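Local coordinates for aminotransferase, class III (Thermomicrobium roseum, PDB 6IO1), which is a thermostable (S)-enantioselective omega-transaminase that binds the vitamin B6 cofactor and probably passes amino groups between amines and carbonyl compounds, at residues 261-266 with 377-382; 59-64 with 421-426; 227-232 with 276-281. All coordinates share one frame; numbering follows the deposited sequence.

Interaction 1 of 3, residues 261-266 with 377-382; sequences EVITGF and GLMLLV. With PMP (4'-deoxy-4'-aminopyridoxal-5'-phosphate), chain C.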
loop_
_atom_site.group_PDB
_atom_site.type_symbol
_atom_site.label_atom_id
_atom_site.label_comp_id
_atom_site.label_asym_id
_atom_site.label_seq_id
_atom_site.Cartn_x
_atom_site.Cartn_y
_atom_site.Cartn_z
ATOM N N GLU B 261 1.705 10.190 -12.205
ATOM C CA GLU B 261 0.877 11.354 -11.923
ATOM C C GLU B 261 0.390 11.382 -10.479
ATOM O O GLU B 261 -0.651 11.984 -10.196
ATOM C CB GLU B 261 -0.312 11.401 -12.884
ATOM C CG GLU B 261 0.071 11.620 -14.339
ATOM C CD GLU B 261 -0.276 13.011 -14.832
ATOM O OE1 GLU B 261 -0.498 13.905 -13.989
ATOM O OE2 GLU B 261 -0.331 13.209 -16.064
ATOM N N VAL B 262 1.113 10.728 -9.567
ATOM C CA VAL B 262 0.676 10.651 -8.174
ATOM C C VAL B 262 0.553 12.045 -7.568
ATOM O O VAL B 262 -0.411 12.344 -6.853
ATOM C CB VAL B 262 1.634 9.755 -7.365
ATOM C CG1 VAL B 262 1.442 9.964 -5.874
ATOM C CG2 VAL B 262 1.415 8.291 -7.727
ATOM N N ILE B 263 1.512 12.923 -7.853
ATOM C CA ILE B 263 1.462 14.293 -7.347
ATOM C C ILE B 263 0.779 15.227 -8.336
ATOM O O ILE B 263 -0.134 15.974 -7.973
ATOM C CB ILE B 263 2.885 14.791 -7.013
ATOM C CG1 ILE B 263 3.445 14.071 -5.788
ATOM C CG2 ILE B 263 2.880 16.295 -6.788
ATOM C CD1 ILE B 263 4.795 14.599 -5.351
ATOM N N THR B 264 1.213 15.195 -9.598
ATOM C CA THR B 264 0.695 16.128 -10.593
ATOM C C THR B 264 -0.778 15.888 -10.897
ATOM O O THR B 264 -1.479 16.816 -11.318
ATOM C CB THR B 264 1.512 16.028 -11.881
ATOM O OG1 THR B 264 1.457 14.685 -12.379
ATOM C CG2 THR B 264 2.961 16.408 -11.622
ATOM N N GLY B 265 -1.260 14.665 -10.695
ATOM C CA GLY B 265 -2.598 14.323 -11.124
ATOM C C GLY B 265 -3.679 15.067 -10.366
ATOM O O GLY B 265 -3.500 15.529 -9.237
ATOM N N PHE B 266 -4.829 15.182 -11.031
ATOM C CA PHE B 266 -6.045 15.758 -10.457
ATOM C C PHE B 266 -5.861 17.231 -10.083
ATOM O O PHE B 266 -6.180 17.663 -8.974
ATOM C CB PHE B 266 -6.530 14.920 -9.273
ATOM C CG PHE B 266 -6.848 13.498 -9.646
ATOM C CD1 PHE B 266 -8.100 13.159 -10.133
ATOM C CD2 PHE B 266 -5.887 12.505 -9.539
ATOM C CE1 PHE B 266 -8.393 11.856 -10.490
ATOM C CE2 PHE B 266 -6.174 11.200 -9.895
ATOM C CZ PHE B 266 -7.428 10.876 -10.370
ATOM N N GLY B 377 2.238 25.099 -11.608
ATOM C CA GLY B 377 0.952 25.010 -10.940
ATOM C C GLY B 377 1.125 25.341 -9.474
ATOM O O GLY B 377 1.754 26.340 -9.111
ATOM N N LEU B 378 0.597 24.480 -8.613
ATOM C CA LEU B 378 0.704 24.678 -7.175
ATOM C C LEU B 378 1.926 23.999 -6.570
ATOM O O LEU B 378 2.070 23.994 -5.343
ATOM C CB LEU B 378 -0.568 24.194 -6.481
ATOM C CG LEU B 378 -1.636 25.283 -6.371
ATOM C CD1 LEU B 378 -2.789 24.802 -5.530
ATOM C CD2 LEU B 378 -1.047 26.560 -5.792
ATOM N N MET B 379 2.803 23.425 -7.392
ATOM C CA MET B 379 4.049 22.844 -6.907
ATOM C C MET B 379 5.132 23.915 -6.956
ATOM O O MET B 379 5.477 24.392 -8.040
ATOM C CB MET B 379 4.451 21.638 -7.755
ATOM C CG MET B 379 3.363 20.590 -7.908
ATOM S SD MET B 379 3.804 19.296 -9.083
ATOM C CE MET B 379 5.386 18.769 -8.430
ATOM N N LEU B 380 5.670 24.299 -5.796
ATOM C CA LEU B 380 6.650 25.377 -5.768
ATOM C C LEU B 380 7.805 25.022 -4.842
ATOM O O LEU B 380 7.636 24.288 -3.866
ATOM C CB LEU B 380 6.012 26.703 -5.329
ATOM C CG LEU B 380 4.881 27.224 -6.220
ATOM C CD1 LEU B 380 3.532 27.065 -5.532
ATOM C CD2 LEU B 380 5.119 28.671 -6.621
ATOM N N LEU B 381 8.983 25.561 -5.161
ATOM C CA LEU B 381 10.181 25.329 -4.369
ATOM C C LEU B 381 11.055 26.576 -4.363
ATOM O O LEU B 381 11.262 27.218 -5.401
ATOM C CB LEU B 381 10.986 24.135 -4.898
ATOM C CG LEU B 381 12.107 23.612 -3.992
ATOM C CD1 LEU B 381 12.195 22.104 -4.075
ATOM C CD2 LEU B 381 13.449 24.231 -4.347
ATOM N N VAL B 382 11.558 26.901 -3.175
ATOM C CA VAL B 382 12.570 27.925 -2.950
ATOM C C VAL B 382 13.851 27.197 -2.567
ATOM O O VAL B 382 13.939 26.626 -1.471
ATOM C CB VAL B 382 12.147 28.911 -1.852
ATOM C CG1 VAL B 382 13.248 29.933 -1.600
ATOM C CG2 VAL B 382 10.838 29.594 -2.215
HETATM N N1 PMP C . 4.919 8.499 -6.533
HETATM C C2 PMP C . 5.163 9.794 -6.339
HETATM C C2A PMP C . 5.291 10.693 -7.529
HETATM C C3 PMP C . 5.301 10.307 -5.043
HETATM O O3 PMP C . 5.551 11.637 -4.874
HETATM C C4 PMP C . 5.178 9.454 -3.942
HETATM C C4A PMP C . 5.322 9.984 -2.537
HETATM N N4A PMP C . 4.913 11.387 -2.421
HETATM C C5 PMP C . 4.920 8.094 -4.169
HETATM C C6 PMP C . 4.800 7.675 -5.481
HETATM C C5A PMP C . 4.781 7.130 -3.030
HETATM O O4P PMP C . 3.392 7.063 -2.579
HETATM P P PMP C . 2.967 6.204 -1.279
HETATM O O1P PMP C . 1.463 6.360 -1.156
HETATM O O2P PMP C . 3.391 4.777 -1.564
HETATM O O3P PMP C . 3.721 6.823 -0.118
#

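Interaction 2 of 3, residues 59-64 with 421-426; sequences GLWNVN and GIVMAP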
loop_
_atom_site.group_PDB
_atom_site.type_symbol
_atom_site.label_atom_id
_atom_site.label_comp_id
_atom_site.label_asym_id
_atom_site.label_seq_id
_atom_site.Cartn_x
_atom_site.Cartn_y
_atom_site.Cartn_z
ATOM N N GLY B 59 -1.138 18.499 3.368
ATOM C CA GLY B 59 -0.788 17.198 3.897
ATOM C C GLY B 59 0.476 16.685 3.244
ATOM O O GLY B 59 1.584 17.037 3.657
ATOM N N LEU B 60 0.318 15.848 2.214
ATOM C CA LEU B 60 1.435 15.322 1.432
ATOM C C LEU B 60 1.087 15.444 -0.056
ATOM O O LEU B 60 0.890 14.444 -0.748
ATOM C CB LEU B 60 1.751 13.878 1.825
ATOM C CG LEU B 60 2.400 13.693 3.197
ATOM C CD1 LEU B 60 2.660 12.221 3.476
ATOM C CD2 LEU B 60 3.686 14.496 3.293
ATOM N N TRP B 61 1.005 16.686 -0.536
ATOM C CA TRP B 61 0.618 17.019 -1.909
ATOM C C TRP B 61 -0.769 16.498 -2.277
ATOM O O TRP B 61 -1.084 16.383 -3.466
ATOM C CB TRP B 61 1.614 16.490 -2.958
ATOM C CG TRP B 61 3.085 16.493 -2.635
ATOM C CD1 TRP B 61 3.740 15.665 -1.770
ATOM C CD2 TRP B 61 4.095 17.313 -3.243
ATOM N NE1 TRP B 61 5.085 15.941 -1.774
ATOM C CE2 TRP B 61 5.329 16.948 -2.671
ATOM C CE3 TRP B 61 4.072 18.331 -4.201
ATOM C CZ2 TRP B 61 6.528 17.567 -3.022
ATOM C CZ3 TRP B 61 5.263 18.944 -4.548
ATOM C CH2 TRP B 61 6.473 18.559 -3.962
ATOM N N ASN B 62 -1.632 16.173 -1.311
ATOM C CA ASN B 62 -2.814 15.384 -1.644
ATOM C C ASN B 62 -4.159 15.972 -1.238
ATOM O O ASN B 62 -5.167 15.558 -1.819
ATOM C CB ASN B 62 -2.705 13.972 -1.044
ATOM C CG ASN B 62 -2.475 13.979 0.450
ATOM O OD1 ASN B 62 -2.048 14.977 1.024
ATOM N ND2 ASN B 62 -2.749 12.848 1.091
ATOM N N VAL B 63 -4.230 16.922 -0.308
ATOM C CA VAL B 63 -5.532 17.452 0.092
ATOM C C VAL B 63 -5.941 18.541 -0.893
ATOM O O VAL B 63 -5.924 19.734 -0.570
ATOM C CB VAL B 63 -5.517 17.971 1.542
ATOM C CG1 VAL B 63 -6.932 18.290 2.007
ATOM C CG2 VAL B 63 -4.890 16.939 2.463
ATOM N N ASN B 64 -6.302 18.127 -2.110
ATOM C CA ASN B 64 -6.488 19.075 -3.205
ATOM C C ASN B 64 -7.713 19.963 -3.008
ATOM O O ASN B 64 -7.644 21.174 -3.243
ATOM C CB ASN B 64 -6.566 18.317 -4.530
ATOM C CG ASN B 64 -5.227 17.735 -4.941
ATOM O OD1 ASN B 64 -4.287 17.695 -4.147
ATOM N ND2 ASN B 64 -5.132 17.284 -6.186
ATOM N N GLY B 421 15.930 23.641 0.915
ATOM C CA GLY B 421 15.044 24.788 0.957
ATOM C C GLY B 421 13.622 24.503 1.392
ATOM O O GLY B 421 13.382 23.674 2.276
ATOM N N ILE B 422 12.665 25.202 0.782
ATOM C CA ILE B 422 11.261 25.131 1.177
ATOM C C ILE B 422 10.425 24.672 -0.011
ATOM O O ILE B 422 10.562 25.201 -1.118
ATOM C CB ILE B 422 10.757 26.486 1.711
ATOM C CG1 ILE B 422 11.509 26.865 2.988
ATOM C CG2 ILE B 422 9.260 26.438 1.969
ATOM C CD1 ILE B 422 11.084 28.191 3.581
ATOM N N VAL B 423 9.586 23.658 0.225
ATOM C CA VAL B 423 8.700 23.091 -0.836
ATOM C C VAL B 423 7.248 23.359 -0.431
ATOM O O VAL B 423 6.882 23.019 0.710
ATOM C CB VAL B 423 8.958 21.585 -1.034
ATOM C CG1 VAL B 423 8.108 21.013 -2.158
ATOM C CG2 VAL B 423 10.432 21.294 -1.276
ATOM N N MET B 424 6.457 23.936 -1.340
ATOM C CA MET B 424 5.040 24.264 -1.031
ATOM C C MET B 424 4.095 23.572 -2.021
ATOM O O MET B 424 4.315 23.698 -3.242
ATOM C CB MET B 424 4.817 25.777 -1.102
ATOM C CG MET B 424 5.520 26.542 0.002
ATOM S SD MET B 424 5.771 28.284 -0.417
ATOM C CE MET B 424 7.077 28.142 -1.635
ATOM N N ALA B 425 3.078 22.884 -1.494
ATOM C CA ALA B 425 2.046 22.228 -2.299
ATOM C C ALA B 425 0.688 22.482 -1.657
ATOM O O ALA B 425 0.054 21.567 -1.124
ATOM C CB ALA B 425 2.325 20.729 -2.427
ATOM N N PRO B 426 0.186 23.736 -1.701
ATOM C CA PRO B 426 -1.080 24.105 -1.049
ATOM C C PRO B 426 -2.345 23.527 -1.700
ATOM O O PRO B 426 -2.288 23.125 -2.848
ATOM C CB PRO B 426 -1.097 25.637 -1.146
ATOM C CG PRO B 426 -0.273 25.935 -2.377
ATOM C CD PRO B 426 0.809 24.874 -2.381
#

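Interaction 3 of 3, residues 227-232 with 276-281; sequences EPVQGA and QQYGVQ. With PMP (4'-deoxy-4'-aminopyridoxal-5'-phosphate), chain C.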
loop_
_atom_site.group_PDB
_atom_site.type_symbol
_atom_site.label_atom_id
_atom_site.label_comp_id
_atom_site.label_asym_id
_atom_site.label_seq_id
_atom_site.Cartn_x
_atom_site.Cartn_y
_atom_site.Cartn_z
ATOM N N GLU B 227 7.889 11.212 -13.516
ATOM C CA GLU B 227 6.890 12.215 -13.174
ATOM C C GLU B 227 6.936 13.355 -14.187
ATOM O O GLU B 227 8.020 13.728 -14.646
ATOM C CB GLU B 227 7.139 12.775 -11.776
ATOM C CG GLU B 227 7.356 11.723 -10.697
ATOM C CD GLU B 227 8.253 12.218 -9.575
ATOM O OE1 GLU B 227 7.757 12.949 -8.691
ATOM O OE2 GLU B 227 9.455 11.875 -9.575
ATOM N N PRO B 228 5.786 13.914 -14.576
ATOM C CA PRO B 228 5.829 15.086 -15.471
ATOM C C PRO B 228 6.632 16.225 -14.872
ATOM O O PRO B 228 7.483 16.817 -15.550
ATOM C CB PRO B 228 4.346 15.445 -15.647
ATOM C CG PRO B 228 3.604 14.188 -15.331
ATOM C CD PRO B 228 4.409 13.491 -14.276
ATOM N N VAL B 229 6.382 16.543 -13.606
ATOM C CA VAL B 229 7.239 17.412 -12.812
ATOM C C VAL B 229 7.667 16.619 -11.587
ATOM O O VAL B 229 6.818 16.186 -10.798
ATOM C CB VAL B 229 6.523 18.710 -12.403
ATOM C CG1 VAL B 229 7.412 19.539 -11.488
ATOM C CG2 VAL B 229 6.121 19.506 -13.632
ATOM N N GLN B 230 8.974 16.417 -11.436
ATOM C CA GLN B 230 9.475 15.696 -10.273
ATOM C C GLN B 230 9.130 16.479 -9.015
ATOM O O GLN B 230 9.364 17.685 -8.943
ATOM C CB GLN B 230 10.986 15.490 -10.387
ATOM C CG GLN B 230 11.392 14.505 -11.474
ATOM C CD GLN B 230 12.878 14.533 -11.772
ATOM O OE1 GLN B 230 13.436 15.575 -12.116
ATOM N NE2 GLN B 230 13.528 13.382 -11.646
ATOM N N GLY B 231 8.552 15.800 -8.029
ATOM C CA GLY B 231 8.042 16.495 -6.863
ATOM C C GLY B 231 8.907 16.387 -5.626
ATOM O O GLY B 231 9.453 17.389 -5.155
ATOM N N ALA B 232 9.037 15.173 -5.086
ATOM C CA ALA B 232 9.843 14.988 -3.885
ATOM C C ALA B 232 11.321 15.227 -4.163
ATOM O O ALA B 232 12.058 15.655 -3.266
ATOM C CB ALA B 232 9.626 13.588 -3.315
ATOM N N GLN B 276 -1.495 16.377 -19.966
ATOM C CA GLN B 276 -2.058 17.414 -20.824
ATOM C C GLN B 276 -1.137 18.626 -20.909
ATOM O O GLN B 276 -1.012 19.239 -21.975
ATOM C CB GLN B 276 -3.440 17.830 -20.321
ATOM C CG GLN B 276 -4.118 18.851 -21.220
ATOM C CD GLN B 276 -5.564 19.106 -20.848
ATOM O OE1 GLN B 276 -6.132 18.417 -20.002
ATOM N NE2 GLN B 276 -6.170 20.103 -21.484
ATOM N N GLN B 277 -0.489 18.988 -19.799
ATOM C CA GLN B 277 0.418 20.133 -19.812
ATOM C C GLN B 277 1.548 19.933 -20.811
ATOM O O GLN B 277 1.908 20.857 -21.550
ATOM C CB GLN B 277 0.999 20.367 -18.417
ATOM C CG GLN B 277 0.013 20.870 -17.384
ATOM C CD GLN B 277 -0.100 22.380 -17.366
ATOM O OE1 GLN B 277 0.612 23.076 -18.089
ATOM N NE2 GLN B 277 -0.990 22.896 -16.528
ATOM N N TYR B 278 2.117 18.731 -20.851
ATOM C CA TYR B 278 3.333 18.469 -21.605
ATOM C C TYR B 278 3.084 17.688 -22.888
ATOM O O TYR B 278 4.044 17.248 -23.528
ATOM C CB TYR B 278 4.338 17.749 -20.705
ATOM C CG TYR B 278 4.773 18.627 -19.553
ATOM C CD1 TYR B 278 5.729 19.615 -19.736
ATOM C CD2 TYR B 278 4.197 18.497 -18.295
ATOM C CE1 TYR B 278 6.121 20.434 -18.698
ATOM C CE2 TYR B 278 4.583 19.313 -17.247
ATOM C CZ TYR B 278 5.546 20.280 -17.456
ATOM O OH TYR B 278 5.938 21.099 -16.423
ATOM N N GLY B 279 1.821 17.513 -23.279
ATOM C CA GLY B 279 1.480 16.873 -24.535
ATOM C C GLY B 279 2.076 15.494 -24.711
ATOM O O GLY B 279 2.756 15.225 -25.706
ATOM N N VAL B 280 1.839 14.614 -23.745
ATOM C CA VAL B 280 2.348 13.252 -23.792
ATOM C C VAL B 280 1.189 12.291 -23.571
ATOM O O VAL B 280 0.229 12.596 -22.855
ATOM C CB VAL B 280 3.477 13.035 -22.755
ATOM C CG1 VAL B 280 2.913 12.705 -21.381
ATOM C CG2 VAL B 280 4.438 11.959 -23.225
ATOM N N GLN B 281 1.266 11.135 -24.224
ATOM C CA GLN B 281 0.248 10.092 -24.102
ATOM C C GLN B 281 0.916 8.817 -23.615
ATOM O O GLN B 281 1.460 8.046 -24.427
ATOM C CB GLN B 281 -0.463 9.857 -25.435
ATOM C CG GLN B 281 -1.502 8.745 -25.407
ATOM C CD GLN B 281 -2.765 9.138 -24.665
ATOM O OE1 GLN B 281 -3.061 10.322 -24.504
ATOM N NE2 GLN B 281 -3.518 8.143 -24.211
HETATM N N1 PMP C . 4.919 8.499 -6.533
HETATM C C2 PMP C . 5.163 9.794 -6.339
HETATM C C2A PMP C . 5.291 10.693 -7.529
HETATM C C3 PMP C . 5.301 10.307 -5.043
HETATM O O3 PMP C . 5.551 11.637 -4.874
HETATM C C4 PMP C . 5.178 9.454 -3.942
HETATM C C4A PMP C . 5.322 9.984 -2.537
HETATM N N4A PMP C . 4.913 11.387 -2.421
HETATM C C5 PMP C . 4.920 8.094 -4.169
HETATM C C6 PMP C . 4.800 7.675 -5.481
HETATM C C5A PMP C . 4.781 7.130 -3.030
HETATM O O4P PMP C . 3.392 7.063 -2.579
HETATM P P PMP C . 2.967 6.204 -1.279
HETATM O O1P PMP C . 1.463 6.360 -1.156
HETATM O O2P PMP C . 3.391 4.777 -1.564
HETATM O O3P PMP C . 3.721 6.823 -0.118
#

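Interaction 1 of 3, residues 261-266 with 377-382
Thr264, which meets Met379 across this contact, gives its OG1 hydrogen to Glu261 OE1 at 2.7 Å. Gly274 N bonds the same oxygen, so two donors grip it. OG1 stands 52° out of the carboxylate plane. The bond fixes the threonine rotation: OG1 lies between backbone N and carbonyl carbon (chi1 58°), and CG2 faces the methionine. Thr264 CG2 is 3.9 Å from Met379 SD. Ile263 CG2 comes as close to Met379 CE, the side chains crossing obliquely. The bend of the methionine at its third torsion (53°) lets both SD and CE reach Ile263 CG2.

The loop follows strand 256-260 of the central, largely parallel sheet, as in fold type I pyridoxal-phosphate enzymes. Strand 379-384 belongs to the other sheet, so Met379 joins that sheet to a loop leaving the first.

The other side of the loop serves the cofactor. Val262 lies over one face of the pyridine ring, with CB 3.6 Å from PMP N1 and CG1 3.8 Å from PMP C2. With an alanine here both gamma methyls go, and the ring would probably lose part of its support on that face and be freer to tilt. Ile263 CD1 comes within 3.1 Å of PMP O3.

Interaction 2 of 3, residues 59-64 with 421-426
Trp61 makes this contact, bringing the six-membered half of its indole to Val423 and Ala425. Ala425 CB is 3.5 Å from Trp61 CE3 and 3.9 Å from Trp61 CD2, so the methyl sits beside the ring fusion. Val423 CG1 comes to 3.5 Å from Trp61 CH2, farther out on the same ring. Both methyls approach obliquely. The indole and the valine side chain cross at about a right angle. Only one valine branch takes part: CG1, anti to the backbone N (chi1 -177°).

The backbones are closest where Trp61 and Ala425 face each other, with 5.4 Å between Trp61 CA and Ala425 CA. Val423 and Ala425 turn toward the tryptophan. Met424 turns away, and with Ile422 it packs on helix 432-450. Along strand 421-424 alternate side chains serve opposite faces; Ala425 lies just past its end. The strand lies inside a mixed sheet, between 413-418 and 379-384, and the indole sits on one face of that sheet. The indole also touches Met379 and Ile263, meets the ring of Phe57, and lies about 4 Å from the bound PMP at its nearest atoms.

Beyond Trp61 the contact is loose. The side chains of Val63 and Asn64 stay clear of 421-426. Val63 is the centre of an inverse gamma turn. This side is not left to solvent: Phe85 of the second subunit packs on Asn62 and Val63, and Phe90 of that subunit packs on Leu60. Asn62 OD1 accepts a 2.8 Å bond from Leu60 N, nearly straight at 162°, with the donor above the carbonyl plane. Leu60 O takes a bond from Lys289 NZ, of the cofactor pocket.

Interaction 3 of 3, residues 227-232 with 276-281
A Schellman motif closes helix 274-278 at Gly279, and Tyr278, just before it, reaches to Pro228 and Val229. The tyrosine CG lies anti to the carbonyl carbon (chi1 -64°), which sends the ring across to the other segment. Pro228 CB is 4.0 Å from Tyr278 CD2, near the root of the ring. Val229 CG2 meets the far end, 3.9 Å from Tyr278 CE2 and 3.2 Å from Tyr278 OH. Both carbons come in obliquely. The valine side chain crosses the tyrosine at about a right angle. There is no hydrogen bond between the segments, and the contact rests on van der Waals packing, with the valine methyl close against the hydroxyl oxygen.

Segment 227-232 is the loop that leaves strand 221-226, one of the parallel strands of the central sheet. The contact therefore ties a loop from this sheet to the end of a short helix. Trp243 adds to the cluster: its ring meets that of Tyr278, and its NE1 bonds Pro228 O. Lys376 touches both Val229 and Tyr278.

At the start of the loop, Glu227 belongs to the cofactor pocket. Its OE1 lies 3.5 Å from the PMP methyl carbon C2A. Gly231 N donates to Glu227 OE1 at 3.0 Å, from 45° out of the carboxylate plane. Tyr154 N bonds Glu227 OE2, so both oxygens are held.

In the fold
Interactions 1 and 2 have centres about 8 Å apart and share one sheet, where strands 379-384 and 421-424 are antiparallel neighbours. Interactions 1 and 3 lie about 9 Å apart, centre to centre. Their first segments are loops after two neighbouring parallel strands of the other sheet, 256-260 and 221-226. Interactions 2 and 3 are about 17 Å apart between centres, yet Trp61 still touches Gly231. Along the chain the order is 59-64, 227-232, 261-266, 276-281, 377-382, 421-426. Interaction 2 thus spans both others, and the segments of interactions 1 and 3 alternate. The three contacts bring distant parts of the chain together beside the cofactor, between the two sheets.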